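Local structure of putative NADPH:quinone reductase (Bacillus thuringiensis, 3GMS) at residues Y126-E138 / A156-F170. The protein probably catalyses the NADPH-dependent reduction of quinones or related carbonyl compounds, as a medium-chain dehydrogenase/reductase. Sequence-based numbering, arbitrary orientation.
Sequences YINPLTAWVTCTE and AIGHLFAQLSQILNF
Helices 127-138 and 156-168 run in broadly the same direction, their axes approaching to 9.1 Å at a crossing angle of -45°; the CA atoms of Asn128 and Ile157 are closest, at 5.1 Å, and the spacing widens to 7.5 Å between those of Trp133 and Leu164. Ala132 is the knob of a knobs-into-holes fit, its methyl set among Ile157, Leu160, Phe161 and Leu164. Its CB lies over one face of the Phe161 ring, 4.1 Å from the centroid, a CH-pi contact. At the edge of that ring, near its plane, lie Cys136 SG, a sulfur-aromatic contact 3.7 Å from Phe161 CD1, and the hydroxyl Thr135 OG1, which donates to Thr131 O within its own helix. With CG anti to the backbone N (chi1 178°), Trp133 reaches back so that its CE3 meets Leu164 CD2 edge-on at 3.7 Å. Leu168 forks, CD2 reaching the indole and CD1 meeting Thr137 CG2 at 3.6 Å. A water accepts from Ile157 N and donates weakly to Asn128 OD1. Helix 277-292 also packs on Trp133. Such apolar packing joins the helices before and after strand 147-150 in the Rossmann-type nucleotide-binding domain of medium-chain dehydrogenases/reductases.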
# COMPACT_ATOMS: atom_id res chain seq x y z
N TYR A 126 1.36 1.62 -6.60
CA TYR A 126 1.76 0.25 -6.28
C TYR A 126 1.12 -0.27 -5.01
O TYR A 126 0.20 -1.04 -5.04
CB TYR A 126 3.27 0.18 -6.22
CG TYR A 126 3.90 -1.16 -5.84
CD1 TYR A 126 3.27 -2.40 -6.10
CD2 TYR A 126 5.18 -1.16 -5.26
CE1 TYR A 126 3.90 -3.60 -5.76
CE2 TYR A 126 5.82 -2.35 -4.92
CZ TYR A 126 5.17 -3.57 -5.18
OH TYR A 126 5.80 -4.75 -4.84
N ILE A 127 1.60 0.16 -3.85
CA ILE A 127 1.31 -0.60 -2.66
C ILE A 127 -0.18 -0.68 -2.28
O ILE A 127 -0.72 -1.77 -2.14
CB ILE A 127 2.15 -0.06 -1.44
CG1 ILE A 127 3.65 -0.32 -1.69
CG2 ILE A 127 1.75 -0.77 -0.16
CD1 ILE A 127 4.03 -1.78 -1.71
N ASN A 128 -0.82 0.47 -2.10
CA ASN A 128 -2.24 0.48 -1.73
C ASN A 128 -3.20 0.01 -2.86
O ASN A 128 -4.09 -0.83 -2.55
CB ASN A 128 -2.63 1.83 -1.12
CG ASN A 128 -1.90 2.07 0.18
OD1 ASN A 128 -1.78 1.14 0.96
ND2 ASN A 128 -1.35 3.27 0.38
N PRO A 129 -3.01 0.47 -4.12
CA PRO A 129 -3.94 0.03 -5.17
C PRO A 129 -3.79 -1.44 -5.48
O PRO A 129 -4.80 -2.13 -5.59
CB PRO A 129 -3.57 0.91 -6.38
CG PRO A 129 -2.97 2.12 -5.78
CD PRO A 129 -2.17 1.58 -4.59
N LEU A 130 -2.55 -1.92 -5.64
CA LEU A 130 -2.39 -3.34 -5.90
C LEU A 130 -2.94 -4.26 -4.78
O LEU A 130 -3.59 -5.25 -5.06
CB LEU A 130 -0.95 -3.67 -6.25
CG LEU A 130 -0.69 -5.02 -6.88
CD1 LEU A 130 -1.41 -5.21 -8.22
CD2 LEU A 130 0.83 -5.12 -7.05
N THR A 131 -2.69 -3.90 -3.52
CA THR A 131 -3.24 -4.61 -2.37
C THR A 131 -4.78 -4.61 -2.37
O THR A 131 -5.43 -5.68 -2.20
CB THR A 131 -2.69 -4.08 -1.02
OG1 THR A 131 -1.27 -4.28 -1.00
CG2 THR A 131 -3.29 -4.87 0.16
N ALA A 132 -5.36 -3.43 -2.58
CA ALA A 132 -6.81 -3.32 -2.59
C ALA A 132 -7.40 -4.14 -3.76
O ALA A 132 -8.35 -4.90 -3.57
CB ALA A 132 -7.27 -1.83 -2.65
N TRP A 133 -6.82 -4.02 -4.95
CA TRP A 133 -7.31 -4.70 -6.15
C TRP A 133 -7.22 -6.23 -6.05
O TRP A 133 -8.19 -6.95 -6.39
CB TRP A 133 -6.52 -4.28 -7.38
CG TRP A 133 -6.96 -5.02 -8.65
CD1 TRP A 133 -6.31 -6.04 -9.27
CD2 TRP A 133 -8.15 -4.78 -9.40
NE1 TRP A 133 -7.01 -6.44 -10.40
CE2 TRP A 133 -8.15 -5.69 -10.49
CE3 TRP A 133 -9.21 -3.87 -9.29
CZ2 TRP A 133 -9.18 -5.73 -11.45
CZ3 TRP A 133 -10.23 -3.90 -10.25
CH2 TRP A 133 -10.20 -4.83 -11.32
N VAL A 134 -6.04 -6.70 -5.66
CA VAL A 134 -5.81 -8.13 -5.49
C VAL A 134 -6.69 -8.79 -4.41
O VAL A 134 -7.31 -9.82 -4.67
CB VAL A 134 -4.30 -8.47 -5.37
CG1 VAL A 134 -4.10 -9.95 -5.07
CG2 VAL A 134 -3.59 -8.15 -6.69
N THR A 135 -6.74 -8.20 -3.22
CA THR A 135 -7.57 -8.75 -2.12
C THR A 135 -9.04 -8.81 -2.57
O THR A 135 -9.70 -9.85 -2.38
CB THR A 135 -7.40 -7.98 -0.77
OG1 THR A 135 -7.65 -6.58 -0.97
CG2 THR A 135 -5.93 -8.16 -0.19
N CYS A 136 -9.54 -7.76 -3.23
CA CYS A 136 -10.92 -7.75 -3.76
C CYS A 136 -11.16 -8.77 -4.88
O CYS A 136 -12.17 -9.48 -4.87
CB CYS A 136 -11.36 -6.35 -4.24
SG CYS A 136 -11.65 -5.19 -2.85
N THR A 137 -10.26 -8.88 -5.83
CA THR A 137 -10.59 -9.63 -7.03
C THR A 137 -10.08 -11.06 -7.02
O THR A 137 -10.57 -11.91 -7.80
CB THR A 137 -10.12 -8.92 -8.29
OG1 THR A 137 -8.68 -8.79 -8.31
CG2 THR A 137 -10.80 -7.54 -8.41
N GLU A 138 -9.08 -11.33 -6.17
CA GLU A 138 -8.44 -12.63 -6.17
C GLU A 138 -8.54 -13.32 -4.84
O GLU A 138 -9.08 -14.44 -4.77
CB GLU A 138 -6.98 -12.52 -6.66
CG GLU A 138 -6.90 -12.10 -8.10
CD GLU A 138 -5.52 -12.31 -8.72
OE1 GLU A 138 -4.68 -13.05 -8.14
OE2 GLU A 138 -5.29 -11.72 -9.79
N ALA A 156 -5.25 5.47 3.46
CA ALA A 156 -5.20 5.55 2.01
C ALA A 156 -5.89 4.35 1.39
O ALA A 156 -6.66 4.51 0.43
CB ALA A 156 -3.73 5.61 1.48
N ILE A 157 -5.57 3.16 1.89
CA ILE A 157 -6.13 1.95 1.28
C ILE A 157 -7.66 1.88 1.50
O ILE A 157 -8.39 1.46 0.61
CB ILE A 157 -5.41 0.64 1.67
CG1 ILE A 157 -5.78 -0.46 0.63
CG2 ILE A 157 -5.73 0.21 3.09
CD1 ILE A 157 -5.07 -1.83 0.83
N GLY A 158 -8.10 2.36 2.65
CA GLY A 158 -9.54 2.47 2.95
C GLY A 158 -10.31 3.26 1.90
O GLY A 158 -11.40 2.87 1.49
N HIS A 159 -9.76 4.39 1.49
CA HIS A 159 -10.36 5.21 0.45
C HIS A 159 -10.41 4.48 -0.87
O HIS A 159 -11.29 4.70 -1.68
CB HIS A 159 -9.53 6.47 0.24
CG HIS A 159 -9.71 7.49 1.31
ND1 HIS A 159 -9.49 7.23 2.64
CD2 HIS A 159 -10.04 8.80 1.23
CE1 HIS A 159 -9.73 8.32 3.35
NE2 HIS A 159 -10.07 9.29 2.52
N LEU A 160 -9.45 3.59 -1.10
CA LEU A 160 -9.47 2.80 -2.32
C LEU A 160 -10.55 1.70 -2.29
O LEU A 160 -11.22 1.45 -3.30
CB LEU A 160 -8.08 2.23 -2.65
CG LEU A 160 -6.97 3.29 -2.75
CD1 LEU A 160 -5.66 2.65 -3.11
CD2 LEU A 160 -7.31 4.38 -3.75
N PHE A 161 -10.69 1.04 -1.15
CA PHE A 161 -11.74 0.02 -1.02
C PHE A 161 -13.13 0.64 -1.30
O PHE A 161 -13.98 0.03 -1.94
CB PHE A 161 -11.68 -0.63 0.36
CG PHE A 161 -10.58 -1.67 0.51
CD1 PHE A 161 -10.58 -2.83 -0.27
CD2 PHE A 161 -9.57 -1.49 1.44
CE1 PHE A 161 -9.56 -3.79 -0.12
CE2 PHE A 161 -8.56 -2.46 1.60
CZ PHE A 161 -8.56 -3.63 0.81
N ALA A 162 -13.32 1.88 -0.84
CA ALA A 162 -14.60 2.59 -1.07
C ALA A 162 -14.85 2.74 -2.55
O ALA A 162 -15.94 2.45 -3.05
CB ALA A 162 -14.61 3.94 -0.37
N GLN A 163 -13.83 3.16 -3.29
CA GLN A 163 -13.98 3.26 -4.73
C GLN A 163 -14.15 1.92 -5.43
O GLN A 163 -14.96 1.79 -6.36
CB GLN A 163 -12.78 4.03 -5.33
CG GLN A 163 -12.70 5.48 -4.83
CD GLN A 163 -11.39 6.12 -5.25
OE1 GLN A 163 -11.24 6.52 -6.39
NE2 GLN A 163 -10.43 6.21 -4.31
N LEU A 164 -13.34 0.93 -5.05
CA LEU A 164 -13.50 -0.41 -5.63
C LEU A 164 -14.91 -1.01 -5.40
O LEU A 164 -15.40 -1.78 -6.24
CB LEU A 164 -12.44 -1.36 -5.08
CG LEU A 164 -11.05 -1.08 -5.69
CD1 LEU A 164 -10.02 -1.91 -4.91
CD2 LEU A 164 -10.98 -1.42 -7.18
N SER A 165 -15.56 -0.64 -4.30
CA SER A 165 -16.94 -1.15 -4.11
C SER A 165 -17.87 -0.71 -5.27
O SER A 165 -18.76 -1.46 -5.67
CB SER A 165 -17.49 -0.77 -2.74
OG SER A 165 -17.88 0.60 -2.66
N GLN A 166 -17.66 0.50 -5.78
CA GLN A 166 -18.44 1.03 -6.90
C GLN A 166 -18.02 0.38 -8.17
O GLN A 166 -18.88 -0.06 -8.93
CB GLN A 166 -18.31 2.56 -6.99
CG GLN A 166 -18.76 3.22 -5.69
CD GLN A 166 -20.24 2.91 -5.36
OE1 GLN A 166 -21.09 2.92 -6.24
NE2 GLN A 166 -20.53 2.67 -4.09
N ILE A 167 -16.70 0.27 -8.39
CA ILE A 167 -16.17 -0.38 -9.59
C ILE A 167 -16.58 -1.86 -9.71
O ILE A 167 -16.95 -2.35 -10.80
CB ILE A 167 -14.61 -0.27 -9.66
CG1 ILE A 167 -14.18 1.20 -9.83
CG2 ILE A 167 -14.05 -1.10 -10.83
CD1 ILE A 167 -12.70 1.48 -9.42
N LEU A 168 -16.51 -2.57 -8.59
CA LEU A 168 -16.75 -4.03 -8.59
C LEU A 168 -18.14 -4.43 -8.08
O LEU A 168 -18.44 -5.63 -7.95
CB LEU A 168 -15.63 -4.76 -7.81
CG LEU A 168 -14.19 -4.54 -8.32
CD1 LEU A 168 -13.22 -5.07 -7.28
CD2 LEU A 168 -13.93 -5.15 -9.70
N ASN A 169 -18.97 -3.44 -7.79
CA ASN A 169 -20.38 -3.64 -7.38
C ASN A 169 -20.55 -4.52 -6.15
O ASN A 169 -21.27 -5.51 -6.18
CB ASN A 169 -21.19 -4.22 -8.56
CG ASN A 169 -21.07 -3.38 -9.80
OD1 ASN A 169 -21.49 -2.22 -9.82
ND2 ASN A 169 -20.51 -3.96 -10.85
N PHE A 170 -19.89 -4.16 -5.06
CA PHE A 170 -20.10 -4.83 -3.80
C PHE A 170 -20.37 -3.74 -2.79
O PHE A 170 -20.25 -2.56 -3.11
CB PHE A 170 -18.94 -5.75 -3.38
CG PHE A 170 -17.62 -5.03 -3.13
CD1 PHE A 170 -17.36 -4.41 -1.91
CD2 PHE A 170 -16.63 -5.05 -4.10
CE1 PHE A 170 -16.15 -3.77 -1.65
CE2 PHE A 170 -15.42 -4.42 -3.89
CZ PHE A 170 -15.15 -3.78 -2.66
O HOH W 1 -3.28 2.68 3.64